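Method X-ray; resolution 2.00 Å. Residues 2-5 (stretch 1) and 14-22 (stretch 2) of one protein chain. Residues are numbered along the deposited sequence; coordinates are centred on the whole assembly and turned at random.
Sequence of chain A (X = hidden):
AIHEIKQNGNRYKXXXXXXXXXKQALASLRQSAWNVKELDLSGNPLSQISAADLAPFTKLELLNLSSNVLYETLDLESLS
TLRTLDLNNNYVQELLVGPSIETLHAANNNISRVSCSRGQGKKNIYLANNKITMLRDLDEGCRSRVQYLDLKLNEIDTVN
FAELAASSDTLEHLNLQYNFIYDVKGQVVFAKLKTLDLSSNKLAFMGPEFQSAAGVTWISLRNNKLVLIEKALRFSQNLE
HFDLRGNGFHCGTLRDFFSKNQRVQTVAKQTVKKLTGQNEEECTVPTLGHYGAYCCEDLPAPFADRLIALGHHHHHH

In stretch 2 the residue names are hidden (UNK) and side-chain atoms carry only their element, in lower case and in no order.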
# COMPACT_ATOMS: atom_id res chain seq x y z
N ILE A 2 31.59 17.11 17.03
CA ILE A 2 30.75 18.27 17.28
C ILE A 2 29.27 17.89 17.29
O ILE A 2 28.41 18.71 16.93
CB ILE A 2 30.97 19.37 16.22
CG1 ILE A 2 30.61 18.84 14.83
CG2 ILE A 2 32.41 19.85 16.25
CD1 ILE A 2 30.62 19.90 13.75
N HIS A 3 28.97 16.66 17.69
CA HIS A 3 27.59 16.18 17.72
C HIS A 3 26.87 16.62 19.00
O HIS A 3 27.51 16.88 20.02
CB HIS A 3 27.54 14.66 17.57
CG HIS A 3 28.17 13.91 18.70
ND1 HIS A 3 29.47 13.45 18.66
CD2 HIS A 3 27.68 13.54 19.91
CE1 HIS A 3 29.75 12.83 19.80
NE2 HIS A 3 28.67 12.87 20.57
N GLU A 4 25.55 16.69 18.92
CA GLU A 4 24.73 17.19 20.02
C GLU A 4 23.66 16.18 20.40
O GLU A 4 22.93 15.68 19.54
CB GLU A 4 24.04 18.50 19.61
CG GLU A 4 24.99 19.62 19.20
CD GLU A 4 24.26 20.86 18.74
OE1 GLU A 4 23.35 20.74 17.89
OE2 GLU A 4 24.59 21.96 19.22
N ILE A 5 23.56 15.89 21.69
CA ILE A 5 22.52 15.00 22.19
C ILE A 5 21.49 15.77 23.02
O ILE A 5 21.70 16.02 24.21
CB ILE A 5 23.11 13.86 23.05
CG1 ILE A 5 24.22 13.14 22.28
CG2 ILE A 5 22.02 12.89 23.46
CD1 ILE A 5 24.62 11.80 22.88
N UNK A 14 19.74 13.10 18.38
CA UNK A 14 21.15 13.35 18.11
C UNK A 14 21.31 14.07 16.78
O UNK A 14 20.73 13.66 15.78
c UNK A 14 21.96 12.04 18.11
c UNK A 14 22.43 9.96 19.54
c UNK A 14 23.44 12.33 18.10
c UNK A 14 21.58 11.19 19.34
N UNK A 15 22.08 15.15 16.78
CA UNK A 15 22.29 15.94 15.58
C UNK A 15 23.77 16.15 15.32
O UNK A 15 24.60 16.00 16.22
o UNK A 15 19.90 19.48 15.35
c UNK A 15 19.48 18.60 16.13
c UNK A 15 21.60 17.30 15.71
o UNK A 15 18.56 18.79 16.94
c UNK A 15 20.14 17.23 16.08
N UNK A 16 24.10 16.51 14.08
CA UNK A 16 25.48 16.78 13.71
C UNK A 16 26.37 15.56 13.95
O UNK A 16 27.51 15.69 14.37
c UNK A 16 25.17 21.75 14.24
n UNK A 16 25.78 23.00 14.76
c UNK A 16 25.20 19.25 14.24
c UNK A 16 25.91 20.51 14.72
c UNK A 16 26.01 17.99 14.48
N UNK A 17 25.82 14.37 13.67
CA UNK A 17 26.59 13.13 13.73
C UNK A 17 26.97 12.68 12.33
O UNK A 17 26.41 13.16 11.34
c UNK A 17 25.60 12.29 15.87
c UNK A 17 25.81 11.99 14.40
c UNK A 17 24.48 11.77 13.69
N UNK A 18 27.92 11.76 12.25
CA UNK A 18 28.40 11.25 10.98
C UNK A 18 28.74 9.78 11.16
O UNK A 18 28.74 9.29 12.28
c UNK A 18 29.67 11.99 10.52
o UNK A 18 30.79 11.54 11.31
c UNK A 18 29.53 13.49 10.70
N UNK A 19 29.03 9.09 10.07
CA UNK A 19 29.47 7.71 10.16
C UNK A 19 30.69 7.59 11.09
O UNK A 19 30.86 6.59 11.79
c UNK A 19 28.62 7.11 7.85
c UNK A 19 29.82 7.16 8.78
o UNK A 19 28.82 7.13 6.62
o UNK A 19 27.47 7.05 8.35
N UNK A 20 31.53 8.62 11.11
CA UNK A 20 32.78 8.55 11.85
C UNK A 20 32.60 8.85 13.34
O UNK A 20 33.41 8.41 14.17
c UNK A 20 33.83 9.49 11.24
o UNK A 20 33.44 10.84 11.36
N UNK A 21 31.54 9.57 13.69
CA UNK A 21 31.31 9.97 15.07
C UNK A 21 30.07 9.33 15.68
O UNK A 21 29.71 9.63 16.82
c UNK A 21 31.19 11.49 15.16
o UNK A 21 30.02 11.95 14.50
N UNK A 22 29.41 8.45 14.94
CA UNK A 22 28.19 7.82 15.43
C UNK A 22 28.52 6.93 16.62
O UNK A 22 27.85 6.99 17.65
c UNK A 22 26.24 6.26 14.77
c UNK A 22 25.68 5.37 13.66
c UNK A 22 27.51 7.00 14.33
c UNK A 22 25.18 7.24 15.22

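Position 14 has four side-chain carbons, forked at the first, with one arm two carbons long. The one-carbon arm lies 4.3 Å from Ile5 CG1. That pattern is isoleucine. Ile14 is a strand residue paired with Ile5 in a non-hydrogen-bonded antiparallel bridge, CA to CA 4.6 Å. Both side chains lie on the same face of the sheet, where the contact between Ile5 CG1 and Ile14 CG2 is apolar.

Position 15 has three side-chain carbons, the third carrying two oxygens. The backbone N of position 15 lies 2.9 Å from Glu4 O. The residue is glutamate. Glu15 pairs with Glu4 through two backbone hydrogen bonds: Glu4 N to Glu15 O and Glu15 N to Glu4 O, each 2.9 Å. Their side chains share the other face. Two like charges sit close there, with Glu4 OE1 4.5 Å from Glu15 OE2.

Position 16 carries four carbons in a row ending in nitrogen. The CB of position 16 lies 3.5 Å from Ile2 O. This is lysine. Its backbone has positive phi and psi, 59° and 38°, and the strand has ended. The chain is extended beyond chi1, and Lys16 CD lies 4.1 Å from Glu4 OE1. The charged ends stay beyond salt-bridge range, with Lys16 NZ 4.6 Å from Glu4 OE1.

Position 17 has one carbon bearing two more, three in all. One of the two end carbons lies 3.5 Å from His3 CB. Valine fits. Val17 is buried, and it is its CG1 that packs against His3 CB.

Position 18 has one carbon carrying an oxygen and a carbon, so it is threonine. Thr18 does not touch stretch 1.

Position 19 has two carbons, the second with two oxygens. By shape alone asparagine would look similar, but both end atoms are oxygen, so it is aspartate. Asp19 is out of reach of stretch 1 and bonds elsewhere in the structure.

Position 20 has one carbon and one oxygen: serine. Ser20 OG and Thr18 OG1 share a hydrogen bond of 2.7 Å.

Position 21 has the same two atoms, and its CB lies 4.4 Å from His3 ND1. It is also serine. Thr18 N donates to Ser21 OG at 3.1 Å, and Ser21 N donates to Thr18 O at 3.1 Å, which holds the turn together.

Position 22 has four carbons, forked at the second: leucine. Leu22 is buried and helical, and its CA-to-CB bond points away from stretch 1.

The contact is a short antiparallel pairing. Backbone hydrogen bonds fix the register, and isoleucines and glutamates occupy separate faces. Beyond the strand, His3 packs against Val17 and Ser21, although its ND1 is buried without a partner.

Stretch 2 14-22: IEKVTDSSL
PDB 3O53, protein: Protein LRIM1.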